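PDB 4R2F: extracellular solute-binding protein family 1 from Arthrobacter chlorophenolicus, which probably delivers sugars to a bacterial ABC transporter as its extracellular solute-binding protein, and holds the disaccharide laminaribiose in this crystal structure. Local coordinates for residues 241-244 with 245-249; 398-401 with 402-406; 411-414 with 415-418; 420-423 with 424-428. One frame throughout, in Å; residues are numbered along the deposited sequence.

All four contacts are local, joining residues three to five positions apart, and together they illustrate how helices are begun, continued and ended. Contact 3 opens helix 414-428 and contact 4 lies farther along it, their centres 14 Å apart. Contact 2, on the preceding helix 398-408, lies with its centre 11 Å from each of them; the F403 ring packs on A417 and L418 of contact 3 and stacks with F421 of contact 4. Contact 1, closing helix 232-246, reaches contact 3 through L242 CD1, 3.7 Å from A414 N. Contact 2 comes near the sugar, the L400 side chain being about 6 Å from a bound glucose unit; for F421 that distance is about 12 Å.

Contact 1: 241-244 with 245-249; sequences LLEL and VSNGV
E243 and N247, one helical turn apart, lay their side chains side by side and pointing the same way, with carboxylate and amide planes turned 52° against each other. The amide of N247 does not reach for the carboxylate. With chi1 at -79° its CG stands beside its own backbone N, and the amide folds back so that ND2 donates to the E243 carbonyl oxygen, ND2 to O 2.8 Å. This oxygen lies in the plane of the amide, and the N-H points almost straight at it (167°). On the way, ND2 passes 3.5 Å from E243 CG. The same carbonyl O of E243 also accepts from N247 N at 3.1 Å and from S246 OG at 3.2 Å. On another side of the turn L244 and V249 cross obliquely, methyl against methyl, with L244 CD2 3.8 Å from V249 CG1. V249 N returns to L244 O (3.0 Å), while G248, at positive phi, completes a Schellman motif ending helix 232-246. F194 and L180 also pack on L244. An alanine in place of N247 would probably leave the E243 carbonyl oxygen without its side-chain amide donor and the last turn less firmly closed. Three donors on one oxygen imply that side chains supplement the backbone bonds where the helical pattern runs out, while the leucine-valine pair ties the departing chain to the apolar side.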
# COMPACT_ATOMS: atom_id res chain seq x y z
N LEU A 241 2.18 9.60 17.93
CA LEU A 241 1.35 8.41 17.89
C LEU A 241 1.08 7.88 19.30
O LEU A 241 -0.05 7.58 19.65
CB LEU A 241 2.01 7.35 17.02
CG LEU A 241 1.93 7.70 15.53
CD1 LEU A 241 2.95 6.96 14.69
CD2 LEU A 241 0.53 7.47 15.00
N LEU A 242 2.12 7.80 20.13
CA LEU A 242 1.93 7.40 21.53
C LEU A 242 0.98 8.30 22.29
O LEU A 242 0.20 7.83 23.12
CB LEU A 242 3.27 7.36 22.25
CG LEU A 242 4.20 6.25 21.79
CD1 LEU A 242 5.61 6.49 22.35
CD2 LEU A 242 3.66 4.90 22.23
N GLU A 243 0.99 9.60 21.98
CA GLU A 243 0.08 10.53 22.57
C GLU A 243 -1.35 10.28 22.06
O GLU A 243 -2.29 10.40 22.82
CB GLU A 243 0.51 11.95 22.25
CG GLU A 243 -0.02 12.99 23.21
CD GLU A 243 0.45 14.38 22.83
OE1 GLU A 243 0.01 15.35 23.48
OE2 GLU A 243 1.25 14.52 21.88
N LEU A 244 -1.52 10.00 20.77
CA LEU A 244 -2.84 9.61 20.28
C LEU A 244 -3.35 8.34 20.99
O LEU A 244 -4.54 8.26 21.35
CB LEU A 244 -2.82 9.39 18.79
CG LEU A 244 -2.55 10.60 17.90
CD1 LEU A 244 -2.68 10.16 16.46
CD2 LEU A 244 -3.50 11.74 18.21
N VAL A 245 -2.45 7.38 21.24
CA VAL A 245 -2.78 6.14 21.96
C VAL A 245 -3.17 6.40 23.42
O VAL A 245 -4.19 5.88 23.90
CB VAL A 245 -1.66 5.08 21.89
CG1 VAL A 245 -1.97 3.88 22.79
CG2 VAL A 245 -1.46 4.59 20.45
N SER A 246 -2.39 7.22 24.13
CA SER A 246 -2.67 7.50 25.56
C SER A 246 -3.93 8.32 25.77
O SER A 246 -4.58 8.20 26.78
CB SER A 246 -1.48 8.20 26.24
OG SER A 246 -1.22 9.45 25.63
N ASN A 247 -4.27 9.17 24.80
CA ASN A 247 -5.47 9.99 24.86
C ASN A 247 -6.75 9.29 24.34
O ASN A 247 -7.82 9.88 24.36
CB ASN A 247 -5.23 11.31 24.08
CG ASN A 247 -4.41 12.33 24.86
OD1 ASN A 247 -4.96 13.09 25.63
ND2 ASN A 247 -3.10 12.35 24.66
N GLY A 248 -6.61 8.06 23.85
CA GLY A 248 -7.74 7.28 23.33
C GLY A 248 -8.27 7.78 21.99
O GLY A 248 -9.39 7.50 21.64
N VAL A 249 -7.48 8.57 21.27
CA VAL A 249 -7.84 9.00 19.90
C VAL A 249 -7.65 7.83 18.94
O VAL A 249 -8.46 7.59 18.04
CB VAL A 249 -6.98 10.21 19.49
CG1 VAL A 249 -7.14 10.55 18.01
CG2 VAL A 249 -7.32 11.40 20.38

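Contact 2: 398-401 with 402-406; sequences QALN and QFTQT
Q402 reaches back over the preceding turn toward Q398, and its side chain can be followed outward atom by atom. CB lies 3.5 Å from the carbonyl O of Q398, the same oxygen that takes the Q402 backbone N-H. CG, held beside the backbone N by a chi1 of -62°, comes closer still, 3.2 Å from Q398 O. Beyond it the chain is extended, carrying CD past that carbonyl to within 4.0 Å of Q398 NE2. At the tip, OE1 accepts a weak hydrogen bond from Q398 NE2, 3.5 Å away. The two side chains cross with their amide planes 66° apart, and Q398 bends at chi2 to bring its nitrogen round.

Two residues on, T404 presents a different chemistry: its OG1 donates to L400 O at 2.9 Å from above the carbonyl plane, whereas T404 N approaches from the opposite face at 3.0 Å. The hydroxyl is also hydrogen-bonded to N206 ND2 of helix 204-215. T406 repeats the pattern on Q402 O, its OG1 lying 3.1 Å from that oxygen. On the buried side L400 CD1 sits at the edge of the F403 ring, near its plane and 4.2 Å from F403 CD2, while F403 itself stacks with F421.

Helix 398-408 is thus amphipathic: an exposed glutamine pair is only weakly held, and the threonine hydroxyls find acceptors in the helix's own backbone. The bond to N206 implies that T404 can link two helices without leaving a buried hydroxyl unsatisfied.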
# COMPACT_ATOMS: atom_id res chain seq x y z
N GLN A 398 9.26 -9.08 10.24
CA GLN A 398 8.78 -9.00 11.61
C GLN A 398 9.03 -7.69 12.30
O GLN A 398 8.19 -7.27 13.08
CB GLN A 398 9.40 -10.15 12.44
CG GLN A 398 8.90 -11.52 12.03
CD GLN A 398 7.38 -11.64 12.11
OE1 GLN A 398 6.76 -12.17 11.20
NE2 GLN A 398 6.79 -11.13 13.19
N ALA A 399 10.14 -7.01 12.00
CA ALA A 399 10.49 -5.80 12.74
C ALA A 399 9.45 -4.67 12.65
O ALA A 399 9.18 -4.00 13.65
CB ALA A 399 11.85 -5.28 12.31
N LEU A 400 8.93 -4.41 11.45
CA LEU A 400 7.95 -3.36 11.28
C LEU A 400 6.64 -3.77 11.97
O LEU A 400 6.03 -2.95 12.64
CB LEU A 400 7.71 -3.07 9.79
CG LEU A 400 6.72 -1.95 9.44
CD1 LEU A 400 6.98 -0.70 10.25
CD2 LEU A 400 6.77 -1.65 7.94
N ASN A 401 6.24 -5.04 11.82
CA ASN A 401 5.00 -5.52 12.45
C ASN A 401 5.02 -5.28 13.94
O ASN A 401 4.09 -4.69 14.49
CB ASN A 401 4.77 -7.00 12.17
CG ASN A 401 4.34 -7.27 10.73
OD1 ASN A 401 4.82 -8.19 10.09
ND2 ASN A 401 3.43 -6.48 10.22
N GLN A 402 6.12 -5.69 14.56
CA GLN A 402 6.29 -5.65 16.03
C GLN A 402 6.42 -4.22 16.54
O GLN A 402 5.83 -3.84 17.55
CB GLN A 402 7.48 -6.57 16.44
CG GLN A 402 7.16 -8.03 16.05
CD GLN A 402 8.25 -9.07 16.35
OE1 GLN A 402 7.99 -10.28 16.32
NE2 GLN A 402 9.45 -8.61 16.62
N PHE A 403 7.14 -3.40 15.79
CA PHE A 403 7.21 -1.97 16.09
C PHE A 403 5.81 -1.36 16.15
O PHE A 403 5.46 -0.66 17.11
CB PHE A 403 8.06 -1.29 15.03
CG PHE A 403 8.10 0.19 15.11
CD1 PHE A 403 8.66 0.84 16.21
CD2 PHE A 403 7.60 0.96 14.08
CE1 PHE A 403 8.69 2.21 16.27
CE2 PHE A 403 7.65 2.33 14.14
CZ PHE A 403 8.19 2.96 15.24
N THR A 404 5.01 -1.66 15.15
CA THR A 404 3.66 -1.13 15.09
C THR A 404 2.84 -1.55 16.31
O THR A 404 2.11 -0.75 16.88
CB THR A 404 2.92 -1.57 13.79
OG1 THR A 404 3.70 -1.22 12.64
CG2 THR A 404 1.56 -0.90 13.69
N GLN A 405 2.92 -2.82 16.67
CA GLN A 405 2.07 -3.32 17.73
C GLN A 405 2.50 -2.73 19.06
O GLN A 405 1.67 -2.40 19.92
CB GLN A 405 2.07 -4.84 17.71
CG GLN A 405 1.33 -5.37 16.48
CD GLN A 405 1.10 -6.87 16.46
OE1 GLN A 405 1.88 -7.64 17.01
NE2 GLN A 405 0.02 -7.30 15.82
N THR A 406 3.80 -2.55 19.21
CA THR A 406 4.36 -1.87 20.37
C THR A 406 3.86 -0.44 20.52
O THR A 406 3.47 -0.01 21.62
CB THR A 406 5.90 -1.92 20.31
OG1 THR A 406 6.33 -3.27 20.57
CG2 THR A 406 6.55 -0.98 21.28

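Contact 3: 411-414 with 415-418; sequences KTDA and KSAL
D413 and S416 meet at the start of helix 414-428, where hydrogen bonds of the aspartate carboxylate dominate. D413 is the N-cap: its OD2 accepts the backbone N-H of S416 at 3.2 Å, from well above the carboxylate plane. Its other oxygen, OD1, takes the S416 hydroxyl on the syn side, OD1 to OG 2.5 Å. Chi1 of 66° puts CG between the backbone N and the carbonyl carbon, turning both oxygens toward the first turn of the helix that follows. The backbone adds A417 N to D413 O at 3.0 Å and L418 N to A414 O at 2.9 Å.

A water supplies the second kind of link. It donates to D413 OD2 at 2.9 Å and accepts from K415 N at 3.0 Å, so another N-H of the first turn is satisfied through solvent. Proximity to the N-terminal end of the helix would probably stabilise the negative charge of D413.

Van der Waals contact makes up the third group. The CG2 methyl of T412 rests 3.8 Å from A417 CB, and T412 OG1 lies 3.4 Å from S416 CB, placing the residue before the cap against the helix's first turn.

Outside this turn, A414 faces V238, E239 and L242 of helix 232-246, and L418 packs on V235 of that helix. T412 and A417 touch T406 of helix 398-408, so the capped end lies against both neighbouring helices.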
# COMPACT_ATOMS: atom_id res chain seq x y z
N LYS A 411 3.43 0.31 24.68
CA LYS A 411 4.15 -0.64 25.52
C LYS A 411 5.48 -0.09 26.01
O LYS A 411 5.99 -0.51 27.03
CB LYS A 411 4.36 -1.95 24.74
CG LYS A 411 4.63 -3.16 25.59
CD LYS A 411 3.41 -3.55 26.39
CE LYS A 411 3.50 -5.01 26.72
NZ LYS A 411 2.88 -5.30 28.02
N THR A 412 6.04 0.89 25.30
CA THR A 412 7.31 1.47 25.69
C THR A 412 7.42 2.89 25.15
O THR A 412 6.49 3.40 24.54
CB THR A 412 8.50 0.59 25.24
OG1 THR A 412 9.68 1.05 25.90
CG2 THR A 412 8.70 0.66 23.74
N ASP A 413 8.55 3.53 25.43
CA ASP A 413 8.77 4.91 25.00
C ASP A 413 9.30 4.93 23.55
O ASP A 413 9.74 3.91 23.01
CB ASP A 413 9.73 5.63 25.94
CG ASP A 413 11.12 5.06 25.88
OD1 ASP A 413 11.36 3.98 26.49
OD2 ASP A 413 11.97 5.67 25.21
N ALA A 414 9.23 6.10 22.94
CA ALA A 414 9.48 6.25 21.49
C ALA A 414 10.88 5.80 21.11
O ALA A 414 11.07 4.97 20.20
CB ALA A 414 9.24 7.70 21.08
N LYS A 415 11.86 6.33 21.83
CA LYS A 415 13.27 5.96 21.60
C LYS A 415 13.50 4.47 21.72
O LYS A 415 14.16 3.88 20.85
CB LYS A 415 14.20 6.74 22.55
CG LYS A 415 14.60 8.11 22.01
CD LYS A 415 14.73 9.19 23.08
CE LYS A 415 15.44 10.41 22.53
NZ LYS A 415 15.05 11.66 23.23
N SER A 416 12.94 3.83 22.75
CA SER A 416 13.11 2.37 22.91
C SER A 416 12.49 1.58 21.76
O SER A 416 13.06 0.61 21.27
CB SER A 416 12.53 1.87 24.25
OG SER A 416 13.11 2.56 25.37
N ALA A 417 11.27 1.95 21.39
CA ALA A 417 10.57 1.26 20.30
C ALA A 417 11.39 1.36 18.99
O ALA A 417 11.63 0.36 18.32
CB ALA A 417 9.19 1.84 20.13
N LEU A 418 11.85 2.57 18.69
CA LEU A 418 12.67 2.83 17.51
C LEU A 418 14.01 2.10 17.53
O LEU A 418 14.48 1.62 16.50
CB LEU A 418 12.87 4.33 17.36
CG LEU A 418 11.67 5.11 16.82
CD1 LEU A 418 11.79 6.61 17.02
CD2 LEU A 418 11.44 4.79 15.34
O HOH W 1 11.69 8.30 24.08

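Contact 4: 420-423 with 424-428; sequences AFDT and GLKSV
The F421 ring receives L425 over one face, the leucine coming from the following turn. L425 CD1 stands 3.8 Å from the ring centroid and 20° off the normal, a CH-pi contact displaced toward the rim; its nearest ring atom is CE1, at 3.6 Å. F421 CG is anti to the backbone N (chi1 -174°), which swings the ring along the helix to meet L425. L394 of helix 389-396 and V229 also pack on this pair. Both residues belong to the buried stripe of helix 414-428, an amphipathic helix near the C-terminus, whose opposite character appears one position on. There D422 and K426 form an i to i+4 salt bridge: the extended lysine brings NZ to D422 OD2 at 2.7 Å, meeting it on the syn side and 27° out of the carboxylate plane. An alanine at D422 would probably leave the K426 ammonium without this charged mate and its long chain freer to swing into solvent. Farther round the exposed surface, S427 OG turns back to T423 O at 3.0 Å, while S427 N reaches the same oxygen from the opposite face of its plane at 3.2 Å.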
# COMPACT_ATOMS: atom_id res chain seq x y z
N ALA A 420 14.57 -0.75 19.13
CA ALA A 420 14.24 -2.16 18.85
C ALA A 420 13.98 -2.36 17.34
O ALA A 420 14.36 -3.37 16.76
CB ALA A 420 13.03 -2.61 19.67
N PHE A 421 13.34 -1.37 16.73
CA PHE A 421 13.05 -1.39 15.29
C PHE A 421 14.37 -1.39 14.49
O PHE A 421 14.62 -2.28 13.66
CB PHE A 421 12.14 -0.18 14.96
CG PHE A 421 11.64 -0.14 13.53
CD1 PHE A 421 11.41 -1.30 12.81
CD2 PHE A 421 11.41 1.07 12.93
CE1 PHE A 421 10.96 -1.25 11.51
CE2 PHE A 421 10.96 1.14 11.63
CZ PHE A 421 10.74 -0.03 10.92
N ASP A 422 15.23 -0.42 14.80
CA ASP A 422 16.57 -0.29 14.20
C ASP A 422 17.33 -1.60 14.27
O ASP A 422 17.83 -2.12 13.27
CB ASP A 422 17.34 0.78 14.95
CG ASP A 422 18.61 1.21 14.25
OD1 ASP A 422 18.59 1.52 13.04
OD2 ASP A 422 19.64 1.27 14.93
N THR A 423 17.39 -2.15 15.46
CA THR A 423 18.09 -3.38 15.70
C THR A 423 17.51 -4.53 14.91
O THR A 423 18.27 -5.34 14.37
CB THR A 423 18.11 -3.68 17.22
OG1 THR A 423 18.84 -2.63 17.86
CG2 THR A 423 18.73 -5.02 17.52
N GLY A 424 16.19 -4.63 14.83
CA GLY A 424 15.57 -5.75 14.08
C GLY A 424 15.87 -5.66 12.56
O GLY A 424 16.12 -6.66 11.88
N LEU A 425 15.83 -4.44 12.06
CA LEU A 425 16.14 -4.18 10.66
C LEU A 425 17.60 -4.51 10.34
O LEU A 425 17.86 -5.07 9.30
CB LEU A 425 15.85 -2.72 10.31
CG LEU A 425 14.36 -2.33 10.25
CD1 LEU A 425 14.22 -0.82 10.08
CD2 LEU A 425 13.64 -3.08 9.13
N LYS A 426 18.54 -4.21 11.25
CA LYS A 426 19.95 -4.56 11.02
C LYS A 426 20.17 -6.05 10.97
O LYS A 426 21.03 -6.51 10.23
CB LYS A 426 20.88 -3.88 12.02
CG LYS A 426 21.03 -2.41 11.67
CD LYS A 426 21.66 -1.55 12.75
CE LYS A 426 21.55 -0.10 12.32
NZ LYS A 426 21.86 0.85 13.41
N SER A 427 19.36 -6.82 11.69
CA SER A 427 19.47 -8.25 11.65
C SER A 427 19.13 -8.83 10.28
O SER A 427 19.58 -9.92 9.97
CB SER A 427 18.57 -8.89 12.68
OG SER A 427 18.78 -8.25 13.92
N VAL A 428 18.31 -8.13 9.48
CA VAL A 428 17.78 -8.72 8.23
C VAL A 428 18.16 -7.99 6.94
O VAL A 428 18.37 -8.61 5.90
CB VAL A 428 16.23 -8.91 8.27
CG1 VAL A 428 15.83 -9.94 9.33
CG2 VAL A 428 15.52 -7.59 8.53